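Local coordinates for protein N-acetylcysteine deacetylase (Bacillus subtilis, PDB 1YSJ) that probably catalyses the deacetylation of N-acetylcysteine to cysteine and acetate, using two divalent metal ions per subunit, in the breakdown of S-(2-succino)cysteine, at residues 88-96 / 392-403; 187-195 / 381-391. The protein carries 1 engineered substitution. One frame throughout, in Å; residues are numbered along the deposited sequence.

In the fold
Both contacts pack helix 384-402 against the mixed sheet of the metal-binding domain. Contact 2 uses the first half of the helix and its lead-in, with strand 191-194. Contact 1 uses the second half, with strand 91-97. The two segments of the helix adjoin, and the contact centres lie 18 Å apart. In the sheet, strands 175-184 and 360-366 lie between the two contacted strands. Strand 175-184 carries the nickel ligand His182. The side chain of His182 is about 9 Å from that of Phe392 in contact 1 and about 10 Å from that of Ile192 in contact 2. The side chain of Phe392 is about 13 Å from a nickel ion. Neither contact supplies a metal ligand; both are packing.

Contact 1. Residues 88-96 / 392-403; sequences DGPVIAIRA and FAELAVIVLETI
Ile92 packs against Leu400, and Ile94 carries the contact on to Phe392. Pro90, Ile92 and Ile94, every second residue, all start toward the helix, while Val91 and Arg95 start away from it. No hydrogen bond crosses between the segments, and the join is apolar.

Ile92 has the most surface buried. Its chi1 of 63° puts CG1 between the backbone N and the carbonyl carbon, and CG2 beside the N. Both branches meet Leu400 CD2, and each goes on to other partners. Ile92 CD1 rests on the helix backbone, 3.9 Å from Ala396 CA. Ile92 CG1 lies 3.9 Å from Leu400 CD2. Ile92 CG2 reaches Ile403 CD1 at 4.0 Å and also touches Val399.

Leu400 leaves the helix at the flank, and its CD2 reaches the strand residues. This methyl also sits 3.6 Å from Pro90 O. Beyond it, Pro90 CG and Ile403 CG2 pass alongside at 3.5 Å, closing the end of the contact.

Ile94 covers the other end. Its CD1 lies 3.8 Å from Phe392 O, which already accepts the helix bond from Ala396 N. The same methyl touches Ala396 CB. Ile94 CG2, anti to the backbone N, meets Phe392 CD2 at 4.0 Å, and the ring is approached obliquely. Ala396 is thus shared by Ile92 and Ile94, and its small side chain probably allows both methyls to come this close.

Ile131 of helix 124-139 also touches Ile94, and Met181 of strand 175-184 touches Phe392. Strand and helix run nearly antiparallel, at 154°, with axes 9.7 Å apart. Strand 91-97 is an inner strand, bonded to strands 148-154 and 175-184. A C-terminal helix laid on inner strands of a mixed sheet fits the layered alpha/beta catalytic domain of M20 peptidases.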
ATOM      1  N   ASP A  88      13.074 -11.203 -58.628  1.00 53.37           N
ATOM      2  CA  ASP A  88      12.512 -10.057 -57.917  1.00 53.28           C
ATOM      3  C   ASP A  88      11.154 -10.464 -57.360  1.00 51.66           C
ATOM      4  O   ASP A  88      10.381 -11.148 -58.034  1.00 51.86           O
ATOM      5  CB  ASP A  88      12.352  -8.849 -58.848  1.00 54.30           C
ATOM      6  CG  ASP A  88      13.660  -8.101 -59.082  1.00 58.24           C
ATOM      7  OD1 ASP A  88      14.693  -8.479 -58.482  1.00 64.95           O
ATOM      8  OD2 ASP A  88      13.652  -7.127 -59.868  1.00 57.46           O
ATOM      9  N   GLY A  89      10.875 -10.061 -56.127  1.00 49.84           N
ATOM     10  CA  GLY A  89       9.621 -10.427 -55.482  1.00 48.65           C
ATOM     11  C   GLY A  89       9.394  -9.729 -54.158  1.00 47.67           C
ATOM     12  O   GLY A  89      10.206  -8.895 -53.746  1.00 47.73           O
ATOM     13  N   PRO A  90       8.271 -10.048 -53.490  1.00 47.08           N
ATOM     14  CA  PRO A  90       7.980  -9.489 -52.169  1.00 45.73           C
ATOM     15  C   PRO A  90       9.030  -9.872 -51.130  1.00 44.61           C
ATOM     16  O   PRO A  90       9.747 -10.868 -51.296  1.00 43.76           O
ATOM     17  CB  PRO A  90       6.615 -10.099 -51.808  1.00 45.73           C
ATOM     18  CG  PRO A  90       6.417 -11.237 -52.744  1.00 45.30           C
ATOM     19  CD  PRO A  90       7.194 -10.933 -53.974  1.00 46.73           C
ATOM     20  N   VAL A  91       9.123  -9.062 -50.081  1.00 43.27           N
ATOM     21  CA  VAL A  91      10.004  -9.337 -48.956  1.00 42.28           C
ATOM     22  C   VAL A  91       9.152  -9.800 -47.781  1.00 42.32           C
ATOM     23  O   VAL A  91       8.177  -9.135 -47.410  1.00 41.07           O
ATOM     24  CB  VAL A  91      10.811  -8.079 -48.537  1.00 42.08           C
ATOM     25  CG1 VAL A  91      11.783  -8.410 -47.401  1.00 42.47           C
ATOM     26  CG2 VAL A  91      11.560  -7.502 -49.722  1.00 38.32           C
ATOM     27  N   ILE A  92       9.512 -10.946 -47.209  1.00 41.54           N
ATOM     28  CA  ILE A  92       8.872 -11.421 -45.978  1.00 40.56           C
ATOM     29  C   ILE A  92       9.898 -11.556 -44.857  1.00 41.21           C
ATOM     30  O   ILE A  92      11.101 -11.625 -45.110  1.00 40.57           O
ATOM     31  CB  ILE A  92       8.077 -12.743 -46.171  1.00 40.24           C
ATOM     32  CG1 ILE A  92       9.000 -13.894 -46.583  1.00 39.59           C
ATOM     33  CG2 ILE A  92       6.930 -12.548 -47.176  1.00 39.55           C
ATOM     34  CD1 ILE A  92       8.449 -15.271 -46.243  1.00 40.74           C
ATOM     35  N   ALA A  93       9.422 -11.587 -43.617  1.00 41.40           N
ATOM     36  CA  ALA A  93      10.316 -11.603 -42.476  1.00 41.99           C
ATOM     37  C   ALA A  93      10.070 -12.802 -41.576  1.00 43.03           C
ATOM     38  O   ALA A  93       8.943 -13.277 -41.456  1.00 44.91           O
ATOM     39  CB  ALA A  93      10.204 -10.295 -41.688  1.00 41.29           C
ATOM     40  N   ILE A  94      11.142 -13.296 -40.966  1.00 42.72           N
ATOM     41  CA  ILE A  94      11.060 -14.363 -39.977  1.00 44.38           C
ATOM     42  C   ILE A  94      11.785 -13.909 -38.706  1.00 44.01           C
ATOM     43  O   ILE A  94      12.943 -13.486 -38.747  1.00 44.64           O
ATOM     44  CB  ILE A  94      11.631 -15.702 -40.505  1.00 44.33           C
ATOM     45  CG1 ILE A  94      10.826 -16.187 -41.717  1.00 43.04           C
ATOM     46  CG2 ILE A  94      11.613 -16.762 -39.397  1.00 45.68           C
ATOM     47  CD1 ILE A  94      11.436 -17.390 -42.437  1.00 45.69           C
ATOM     48  N   ARG A  95      11.093 -13.997 -37.581  1.00 42.74           N
ATOM     49  CA  ARG A  95      11.562 -13.377 -36.359  1.00 42.68           C
ATOM     50  C   ARG A  95      11.900 -14.391 -35.270  1.00 42.53           C
ATOM     51  O   ARG A  95      11.145 -15.335 -35.030  1.00 44.22           O
ATOM     52  CB  ARG A  95      10.518 -12.364 -35.874  1.00 41.00           C
ATOM     53  CG  ARG A  95      10.848 -11.631 -34.578  1.00 40.78           C
ATOM     54  CD  ARG A  95      10.402 -12.432 -33.358  1.00 37.57           C
ATOM     55  NE  ARG A  95      10.071 -11.554 -32.248  1.00 44.40           N
ATOM     56  CZ  ARG A  95       9.338 -11.912 -31.199  1.00 45.64           C
ATOM     57  NH1 ARG A  95       8.861 -13.148 -31.102  1.00 42.53           N
ATOM     58  NH2 ARG A  95       9.081 -11.025 -30.249  1.00 43.92           N
ATOM     59  N   ALA A  96      13.045 -14.175 -34.624  1.00 42.31           N
ATOM     60  CA  ALA A  96      13.409 -14.865 -33.382  1.00 43.35           C
ATOM     61  C   ALA A  96      13.803 -13.843 -32.312  1.00 43.39           C
ATOM     62  O   ALA A  96      14.359 -12.792 -32.626  1.00 44.62           O
ATOM     63  CB  ALA A  96      14.554 -15.844 -33.627  1.00 41.70           C
ATOM     64  N   PHE A 392       9.977 -23.416 -40.901  1.00 39.51           N
ATOM     65  CA  PHE A 392      10.023 -22.028 -41.340  1.00 40.11           C
ATOM     66  C   PHE A 392      10.705 -21.861 -42.693  1.00 40.89           C
ATOM     67  O   PHE A 392      10.415 -20.909 -43.420  1.00 42.23           O
ATOM     68  CB  PHE A 392      10.666 -21.142 -40.271  1.00 40.58           C
ATOM     69  CG  PHE A 392       9.729 -20.780 -39.158  1.00 41.81           C
ATOM     70  CD1 PHE A 392       9.629 -21.582 -38.022  1.00 42.97           C
ATOM     71  CD2 PHE A 392       8.922 -19.652 -39.254  1.00 43.39           C
ATOM     72  CE1 PHE A 392       8.748 -21.256 -36.997  1.00 42.42           C
ATOM     73  CE2 PHE A 392       8.036 -19.310 -38.225  1.00 44.83           C
ATOM     74  CZ  PHE A 392       7.947 -20.110 -37.102  1.00 41.59           C
ATOM     75  N   ALA A 393      11.599 -22.788 -43.031  1.00 40.48           N
ATOM     76  CA  ALA A 393      12.196 -22.827 -44.363  1.00 39.99           C
ATOM     77  C   ALA A 393      11.142 -23.189 -45.410  1.00 41.01           C
ATOM     78  O   ALA A 393      11.092 -22.584 -46.483  1.00 41.77           O
ATOM     79  CB  ALA A 393      13.358 -23.806 -44.402  1.00 39.36           C
ATOM     80  N   GLU A 394      10.290 -24.161 -45.089  1.00 40.13           N
ATOM     81  CA  GLU A 394       9.253 -24.587 -46.021  1.00 41.18           C
ATOM     82  C   GLU A 394       8.114 -23.573 -46.090  1.00 40.66           C
ATOM     83  O   GLU A 394       7.574 -23.316 -47.168  1.00 40.52           O
ATOM     84  CB  GLU A 394       8.727 -25.979 -45.661  1.00 41.16           C
ATOM     85  CG  GLU A 394       8.076 -26.715 -46.826  1.00 43.87           C
ATOM     86  CD  GLU A 394       9.042 -27.005 -47.978  1.00 49.52           C
ATOM     87  OE1 GLU A 394      10.236 -27.293 -47.720  1.00 51.32           O
ATOM     88  OE2 GLU A 394       8.596 -26.954 -49.146  1.00 46.73           O
ATOM     89  N   LEU A 395       7.772 -22.993 -44.941  1.00 40.48           N
ATOM     90  CA  LEU A 395       6.774 -21.929 -44.861  1.00 39.75           C
ATOM     91  C   LEU A 395       7.170 -20.721 -45.713  1.00 40.63           C
ATOM     92  O   LEU A 395       6.348 -20.197 -46.461  1.00 40.82           O
ATOM     93  CB  LEU A 395       6.542 -21.510 -43.405  1.00 39.51           C
ATOM     94  CG  LEU A 395       5.495 -20.429 -43.117  1.00 38.65           C
ATOM     95  CD1 LEU A 395       4.085 -20.903 -43.469  1.00 41.41           C
ATOM     96  CD2 LEU A 395       5.567 -19.997 -41.667  1.00 38.54           C
ATOM     97  N   ALA A 396       8.429 -20.300 -45.604  1.00 41.99           N
ATOM     98  CA  ALA A 396       8.957 -19.181 -46.393  1.00 42.50           C
ATOM     99  C   ALA A 396       8.787 -19.391 -47.899  1.00 43.15           C
ATOM    100  O   ALA A 396       8.334 -18.486 -48.606  1.00 42.61           O
ATOM    101  CB  ALA A 396      10.418 -18.934 -46.054  1.00 43.55           C
ATOM    102  N   VAL A 397       9.145 -20.586 -48.373  1.00 42.72           N
ATOM    103  CA  VAL A 397       9.001 -20.954 -49.784  1.00 42.63           C
ATOM    104  C   VAL A 397       7.529 -20.930 -50.225  1.00 43.22           C
ATOM    105  O   VAL A 397       7.204 -20.403 -51.294  1.00 42.27           O
ATOM    106  CB  VAL A 397       9.634 -22.343 -50.081  1.00 42.77           C
ATOM    107  CG1 VAL A 397       9.345 -22.792 -51.513  1.00 40.49           C
ATOM    108  CG2 VAL A 397      11.139 -22.313 -49.824  1.00 42.48           C
ATOM    109  N   ILE A 398       6.654 -21.490 -49.390  1.00 43.16           N
ATOM    110  CA  ILE A 398       5.223 -21.567 -49.685  1.00 43.55           C
ATOM    111  C   ILE A 398       4.554 -20.192 -49.685  1.00 45.19           C
ATOM    112  O   ILE A 398       3.769 -19.884 -50.588  1.00 46.58           O
ATOM    113  CB  ILE A 398       4.484 -22.527 -48.720  1.00 42.75           C
ATOM    114  CG1 ILE A 398       4.921 -23.970 -48.970  1.00 41.70           C
ATOM    115  CG2 ILE A 398       2.970 -22.409 -48.885  1.00 41.93           C
ATOM    116  CD1 ILE A 398       4.559 -24.934 -47.861  1.00 40.21           C
ATOM    117  N   VAL A 399       4.866 -19.373 -48.681  1.00 45.72           N
ATOM    118  CA  VAL A 399       4.305 -18.024 -48.591  1.00 46.59           C
ATOM    119  C   VAL A 399       4.681 -17.186 -49.815  1.00 46.80           C
ATOM    120  O   VAL A 399       3.812 -16.580 -50.441  1.00 46.64           O
ATOM    121  CB  VAL A 399       4.696 -17.303 -47.275  1.00 46.30           C
ATOM    122  CG1 VAL A 399       4.265 -15.834 -47.304  1.00 45.33           C
ATOM    123  CG2 VAL A 399       4.063 -17.998 -46.093  1.00 45.47           C
ATOM    124  N   LEU A 400       5.964 -17.189 -50.170  1.00 47.94           N
ATOM    125  CA  LEU A 400       6.459 -16.411 -51.309  1.00 49.45           C
ATOM    126  C   LEU A 400       5.891 -16.855 -52.663  1.00 51.41           C
ATOM    127  O   LEU A 400       5.888 -16.077 -53.619  1.00 51.79           O
ATOM    128  CB  LEU A 400       7.995 -16.391 -51.337  1.00 48.94           C
ATOM    129  CG  LEU A 400       8.721 -15.566 -50.262  1.00 47.50           C
ATOM    130  CD1 LEU A 400      10.221 -15.836 -50.294  1.00 42.86           C
ATOM    131  CD2 LEU A 400       8.441 -14.069 -50.395  1.00 45.79           C
ATOM    132  N   GLU A 401       5.413 -18.099 -52.737  1.00 53.74           N
ATOM    133  CA  GLU A 401       4.729 -18.610 -53.928  1.00 56.40           C
ATOM    134  C   GLU A 401       3.378 -17.930 -54.141  1.00 56.69           C
ATOM    135  O   GLU A 401       2.983 -17.669 -55.275  1.00 57.57           O
ATOM    136  CB  GLU A 401       4.511 -20.124 -53.828  1.00 56.69           C
ATOM    137  CG  GLU A 401       5.727 -20.984 -54.165  1.00 58.61           C
ATOM    138  CD  GLU A 401       5.532 -22.461 -53.814  1.00 59.12           C
ATOM    139  OE1 GLU A 401       4.424 -22.845 -53.372  1.00 60.16           O
ATOM    140  OE2 GLU A 401       6.496 -23.241 -53.982  1.00 63.51           O
ATOM    141  N   THR A 402       2.677 -17.650 -53.042  1.00 57.82           N
ATOM    142  CA  THR A 402       1.304 -17.139 -53.099  1.00 59.11           C
ATOM    143  C   THR A 402       1.151 -15.666 -52.716  1.00 59.93           C
ATOM    144  O   THR A 402       0.149 -15.037 -53.062  1.00 59.62           O
ATOM    145  CB  THR A 402       0.337 -18.001 -52.246  1.00 58.86           C
ATOM    146  OG1 THR A 402       1.015 -18.486 -51.081  1.00 58.32           O
ATOM    147  CG2 THR A 402      -0.166 -19.189 -53.050  1.00 61.06           C
ATOM    148  N   ILE A 403       2.141 -15.117 -52.018  1.00 61.60           N
ATOM    149  CA  ILE A 403       2.078 -13.722 -51.578  1.00 63.08           C
ATOM    150  C   ILE A 403       2.464 -12.761 -52.702  1.00 63.11           C
ATOM    151  O   ILE A 403       1.616 -12.352 -53.493  1.00 64.79           O
ATOM    152  CB  ILE A 403       2.949 -13.469 -50.322  1.00 63.12           C
ATOM    153  CG1 ILE A 403       2.431 -12.256 -49.541  1.00 63.47           C
ATOM    154  CG2 ILE A 403       4.422 -13.320 -50.695  1.00 64.36           C
ATOM    155  CD1 ILE A 403       3.040 -12.103 -48.167  1.00 60.00           C
TER

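Contact 2. Residues 187-195 / 381-391; sequences LPVGTIGVK and DEEALTVASQY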
ATOM      1  N   LEU A 187       3.175 -29.154 -25.813  1.00 44.34           N
ATOM      2  CA  LEU A 187       2.962 -29.817 -27.102  1.00 42.71           C
ATOM      3  C   LEU A 187       4.130 -30.746 -27.440  1.00 41.36           C
ATOM      4  O   LEU A 187       5.258 -30.492 -27.025  1.00 40.98           O
ATOM      5  CB  LEU A 187       2.751 -28.781 -28.216  1.00 42.39           C
ATOM      6  CG  LEU A 187       1.455 -27.966 -28.215  1.00 42.59           C
ATOM      7  CD1 LEU A 187       1.477 -26.954 -29.344  1.00 43.24           C
ATOM      8  CD2 LEU A 187       0.217 -28.862 -28.318  1.00 45.76           C
ATOM      9  N   PRO A 188       3.865 -31.828 -28.192  1.00 41.09           N
ATOM     10  CA  PRO A 188       4.955 -32.754 -28.498  1.00 41.94           C
ATOM     11  C   PRO A 188       5.827 -32.292 -29.667  1.00 42.13           C
ATOM     12  O   PRO A 188       5.409 -31.446 -30.457  1.00 41.17           O
ATOM     13  CB  PRO A 188       4.220 -34.053 -28.850  1.00 41.25           C
ATOM     14  CG  PRO A 188       2.897 -33.618 -29.376  1.00 39.93           C
ATOM     15  CD  PRO A 188       2.584 -32.263 -28.786  1.00 41.46           C
ATOM     16  N   VAL A 189       7.029 -32.854 -29.757  1.00 43.48           N
ATOM     17  CA  VAL A 189       7.952 -32.594 -30.864  1.00 44.21           C
ATOM     18  C   VAL A 189       7.339 -33.064 -32.185  1.00 43.71           C
ATOM     19  O   VAL A 189       6.811 -34.178 -32.275  1.00 44.01           O
ATOM     20  CB  VAL A 189       9.322 -33.294 -30.627  1.00 45.02           C
ATOM     21  CG1 VAL A 189      10.247 -33.137 -31.837  1.00 46.35           C
ATOM     22  CG2 VAL A 189       9.988 -32.748 -29.376  1.00 43.58           C
ATOM     23  N   GLY A 190       7.409 -32.203 -33.200  1.00 42.59           N
ATOM     24  CA  GLY A 190       6.832 -32.490 -34.509  1.00 40.80           C
ATOM     25  C   GLY A 190       5.465 -31.856 -34.697  1.00 40.26           C
ATOM     26  O   GLY A 190       4.862 -31.975 -35.765  1.00 39.85           O
ATOM     27  N   THR A 191       4.983 -31.182 -33.655  1.00 39.52           N
ATOM     28  CA  THR A 191       3.672 -30.544 -33.667  1.00 39.61           C
ATOM     29  C   THR A 191       3.776 -29.015 -33.641  1.00 40.72           C
ATOM     30  O   THR A 191       4.498 -28.443 -32.825  1.00 40.82           O
ATOM     31  CB  THR A 191       2.792 -31.052 -32.503  1.00 39.32           C
ATOM     32  OG1 THR A 191       2.644 -32.474 -32.607  1.00 37.09           O
ATOM     33  CG2 THR A 191       1.410 -30.410 -32.538  1.00 39.09           C
ATOM     34  N   ILE A 192       3.042 -28.377 -34.552  1.00 41.91           N
ATOM     35  CA  ILE A 192       2.981 -26.923 -34.684  1.00 39.87           C
ATOM     36  C   ILE A 192       1.551 -26.455 -34.359  1.00 40.90           C
ATOM     37  O   ILE A 192       0.578 -26.980 -34.906  1.00 40.86           O
ATOM     38  CB  ILE A 192       3.415 -26.469 -36.118  1.00 40.18           C
ATOM     39  CG1 ILE A 192       4.899 -26.780 -36.372  1.00 40.14           C
ATOM     40  CG2 ILE A 192       3.188 -24.977 -36.335  1.00 39.33           C
ATOM     41  CD1 ILE A 192       5.174 -28.092 -37.081  1.00 32.85           C
ATOM     42  N   GLY A 193       1.433 -25.489 -33.449  1.00 41.07           N
ATOM     43  CA  GLY A 193       0.133 -24.956 -33.028  1.00 41.35           C
ATOM     44  C   GLY A 193      -0.333 -23.826 -33.927  1.00 41.91           C
ATOM     45  O   GLY A 193       0.356 -22.816 -34.067  1.00 43.33           O
ATOM     46  N   VAL A 194      -1.513 -23.990 -34.519  1.00 41.76           N
ATOM     47  CA  VAL A 194      -1.985 -23.109 -35.586  1.00 42.26           C
ATOM     48  C   VAL A 194      -3.426 -22.619 -35.374  1.00 41.71           C
ATOM     49  O   VAL A 194      -4.349 -23.426 -35.238  1.00 42.76           O
ATOM     50  CB  VAL A 194      -1.860 -23.822 -36.977  1.00 41.72           C
ATOM     51  CG1 VAL A 194      -2.552 -23.033 -38.072  1.00 42.80           C
ATOM     52  CG2 VAL A 194      -0.395 -24.052 -37.347  1.00 42.87           C
ATOM     53  N   LYS A 195      -3.607 -21.296 -35.348  1.00 41.55           N
ATOM     54  CA  LYS A 195      -4.946 -20.684 -35.393  1.00 42.64           C
ATOM     55  C   LYS A 195      -4.929 -19.294 -36.041  1.00 41.64           C
ATOM     56  O   LYS A 195      -3.928 -18.579 -35.958  1.00 42.98           O
ATOM     57  CB  LYS A 195      -5.588 -20.620 -33.995  1.00 42.24           C
ATOM     58  CG  LYS A 195      -5.109 -19.465 -33.111  1.00 45.16           C
ATOM     59  CD  LYS A 195      -5.787 -19.456 -31.733  1.00 45.26           C
ATOM     60  CE  LYS A 195      -7.295 -19.199 -31.807  1.00 50.64           C
ATOM     61  NZ  LYS A 195      -7.638 -17.866 -32.377  1.00 51.30           N
ATOM     62  N   ASP A 381      12.950 -30.217 -25.565  1.00 49.30           N
ATOM     63  CA  ASP A 381      13.533 -31.339 -26.304  1.00 48.74           C
ATOM     64  C   ASP A 381      14.174 -30.779 -27.568  1.00 47.92           C
ATOM     65  O   ASP A 381      13.495 -30.169 -28.397  1.00 47.70           O
ATOM     66  CB  ASP A 381      12.447 -32.361 -26.655  1.00 47.78           C
ATOM     67  CG  ASP A 381      13.003 -33.739 -26.991  1.00 52.56           C
ATOM     68  OD1 ASP A 381      14.021 -33.836 -27.715  1.00 56.78           O
ATOM     69  OD2 ASP A 381      12.398 -34.740 -26.544  1.00 53.98           O
ATOM     70  N   GLU A 382      15.482 -30.986 -27.708  1.00 47.26           N
ATOM     71  CA  GLU A 382      16.263 -30.380 -28.792  1.00 45.77           C
ATOM     72  C   GLU A 382      15.984 -30.980 -30.176  1.00 45.68           C
ATOM     73  O   GLU A 382      16.472 -30.467 -31.184  1.00 46.16           O
ATOM     74  CB  GLU A 382      17.761 -30.420 -28.469  1.00 45.26           C
ATOM     75  CG  GLU A 382      18.176 -29.441 -27.371  1.00 45.77           C
ATOM     76  CD  GLU A 382      19.529 -29.761 -26.746  1.00 45.59           C
ATOM     77  OE1 GLU A 382      19.887 -30.956 -26.652  1.00 50.16           O
ATOM     78  OE2 GLU A 382      20.230 -28.812 -26.331  1.00 42.46           O
ATOM     79  N   GLU A 383      15.190 -32.048 -30.224  1.00 44.45           N
ATOM     80  CA  GLU A 383      14.737 -32.609 -31.498  1.00 44.73           C
ATOM     81  C   GLU A 383      13.853 -31.620 -32.266  1.00 42.95           C
ATOM     82  O   GLU A 383      13.757 -31.689 -33.495  1.00 42.79           O
ATOM     83  CB  GLU A 383      13.997 -33.937 -31.290  1.00 45.21           C
ATOM     84  CG  GLU A 383      14.836 -35.058 -30.658  1.00 51.55           C
ATOM     85  CD  GLU A 383      15.772 -35.766 -31.638  1.00 57.34           C
ATOM     86  OE1 GLU A 383      16.093 -35.200 -32.709  1.00 57.81           O
ATOM     87  OE2 GLU A 383      16.193 -36.902 -31.324  1.00 59.16           O
ATOM     88  N   ALA A 384      13.227 -30.700 -31.533  1.00 41.23           N
ATOM     89  CA  ALA A 384      12.393 -29.645 -32.122  1.00 41.77           C
ATOM     90  C   ALA A 384      13.192 -28.655 -32.978  1.00 42.19           C
ATOM     91  O   ALA A 384      12.610 -27.904 -33.765  1.00 44.36           O
ATOM     92  CB  ALA A 384      11.623 -28.909 -31.036  1.00 39.43           C
ATOM     93  N   LEU A 385      14.515 -28.661 -32.818  1.00 41.33           N
ATOM     94  CA  LEU A 385      15.410 -27.808 -33.600  1.00 39.99           C
ATOM     95  C   LEU A 385      15.385 -28.157 -35.083  1.00 39.21           C
ATOM     96  O   LEU A 385      15.441 -27.272 -35.934  1.00 38.60           O
ATOM     97  CB  LEU A 385      16.837 -27.887 -33.064  1.00 38.37           C
ATOM     98  CG  LEU A 385      17.162 -27.059 -31.819  1.00 39.51           C
ATOM     99  CD1 LEU A 385      18.437 -27.582 -31.148  1.00 36.11           C
ATOM    100  CD2 LEU A 385      17.291 -25.576 -32.165  1.00 34.97           C
ATOM    101  N   THR A 386      15.302 -29.449 -35.380  1.00 39.39           N
ATOM    102  CA  THR A 386      15.095 -29.914 -36.748  1.00 39.85           C
ATOM    103  C   THR A 386      13.712 -29.469 -37.232  1.00 40.01           C
ATOM    104  O   THR A 386      13.590 -28.828 -38.280  1.00 39.90           O
ATOM    105  CB  THR A 386      15.251 -31.449 -36.841  1.00 39.45           C
ATOM    106  OG1 THR A 386      16.554 -31.815 -36.373  1.00 41.84           O
ATOM    107  CG2 THR A 386      15.074 -31.946 -38.275  1.00 38.26           C
ATOM    108  N   VAL A 387      12.685 -29.784 -36.443  1.00 39.50           N
ATOM    109  CA  VAL A 387      11.300 -29.446 -36.773  1.00 41.06           C
ATOM    110  C   VAL A 387      11.151 -27.976 -37.151  1.00 41.02           C
ATOM    111  O   VAL A 387      10.664 -27.657 -38.237  1.00 42.16           O
ATOM    112  CB  VAL A 387      10.319 -29.782 -35.609  1.00 41.28           C
ATOM    113  CG1 VAL A 387       8.879 -29.467 -36.009  1.00 42.01           C
ATOM    114  CG2 VAL A 387      10.445 -31.255 -35.193  1.00 40.57           C
ATOM    115  N   ALA A 388      11.590 -27.096 -36.256  1.00 40.50           N
ATOM    116  CA  ALA A 388      11.367 -25.664 -36.391  1.00 39.48           C
ATOM    117  C   ALA A 388      12.156 -25.035 -37.537  1.00 39.89           C
ATOM    118  O   ALA A 388      11.636 -24.178 -38.256  1.00 40.16           O
ATOM    119  CB  ALA A 388      11.675 -24.957 -35.072  1.00 39.56           C
ATOM    120  N   SER A 389      13.410 -25.450 -37.703  1.00 38.78           N
ATOM    121  CA  SER A 389      14.252 -24.900 -38.768  1.00 39.98           C
ATOM    122  C   SER A 389      13.685 -25.261 -40.139  1.00 39.96           C
ATOM    123  O   SER A 389      13.587 -24.402 -41.023  1.00 40.51           O
ATOM    124  CB  SER A 389      15.711 -25.351 -38.625  1.00 38.58           C
ATOM    125  OG  SER A 389      15.810 -26.757 -38.514  1.00 38.79           O
ATOM    126  N   GLN A 390      13.284 -26.525 -40.283  1.00 40.06           N
ATOM    127  CA  GLN A 390      12.669 -27.037 -41.508  1.00 40.74           C
ATOM    128  C   GLN A 390      11.299 -26.415 -41.776  1.00 40.14           C
ATOM    129  O   GLN A 390      10.974 -26.092 -42.924  1.00 40.52           O
ATOM    130  CB  GLN A 390      12.530 -28.561 -41.449  1.00 40.03           C
ATOM    131  CG  GLN A 390      13.838 -29.336 -41.369  1.00 38.99           C
ATOM    132  CD  GLN A 390      13.643 -30.844 -41.508  1.00 43.34           C
ATOM    133  OE1 GLN A 390      14.561 -31.565 -41.908  1.00 45.70           O
ATOM    134  NE2 GLN A 390      12.443 -31.324 -41.190  1.00 39.52           N
ATOM    135  N   TYR A 391      10.503 -26.256 -40.719  1.00 38.65           N
ATOM    136  CA  TYR A 391       9.157 -25.702 -40.839  1.00 39.18           C
ATOM    137  C   TYR A 391       9.142 -24.298 -41.443  1.00 39.13           C
ATOM    138  O   TYR A 391       8.381 -24.025 -42.374  1.00 37.12           O
ATOM    139  CB  TYR A 391       8.446 -25.684 -39.481  1.00 39.95           C
ATOM    140  CG  TYR A 391       7.044 -25.125 -39.550  1.00 38.49           C
ATOM    141  CD1 TYR A 391       5.993 -25.893 -40.052  1.00 38.68           C
ATOM    142  CD2 TYR A 391       6.771 -23.819 -39.130  1.00 36.61           C
ATOM    143  CE1 TYR A 391       4.700 -25.381 -40.129  1.00 42.11           C
ATOM    144  CE2 TYR A 391       5.483 -23.297 -39.199  1.00 38.12           C
ATOM    145  CZ  TYR A 391       4.452 -24.086 -39.701  1.00 42.28           C
ATOM    146  OH  TYR A 391       3.174 -23.585 -39.774  1.00 41.80           O
TER
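Asp381 OD1 accepts a hydrogen bond from Glu383 N at 3.3 Å, nearly straight at 167°. The donor comes from the anti side, 24° out of the carboxylate plane. This is a capping bond, made within the type I turn from Asp381 to Ala384 that leads into the helix. Asp381 CB lies 3.7 Å from Val189 CG2.

Val189 has the most surface buried by the contact. Its CG1 lies 3.9 Å from Val387 CG2 and also touches Glu383 CB and Ala384 N. Val189 and Gly190 are the central residues of a type II beta turn, and the positive phi of Gly190 suits glycine. Val387 CG2 packs on Gly190 N at 3.8 Å.

The turn feeds strand 191-194, which bonds to strands 338-341 and 360-366. The contact thus seats the start of the C-terminal helix on the sheet of the M20 metal-binding domain.

Ile192 lies over one face of the Tyr391 ring. Its CG1 makes a CH-pi contact, 4.0 Å from the ring centroid and 13° off the normal. Ile192 CG2 reaches Tyr391 CZ at 3.7 Å. With CG anti to the backbone N, the ring extends from the helix under Ile192, and Tyr391 OH bonds to Ala328 O. A serine in place of Tyr391 is likely to leave Ile192 without its ring face and Ala328 O without its hydroxyl partner. Ile192 CD1 touches both Tyr391 CD1 and, at 4.1 Å, Val387 CG1.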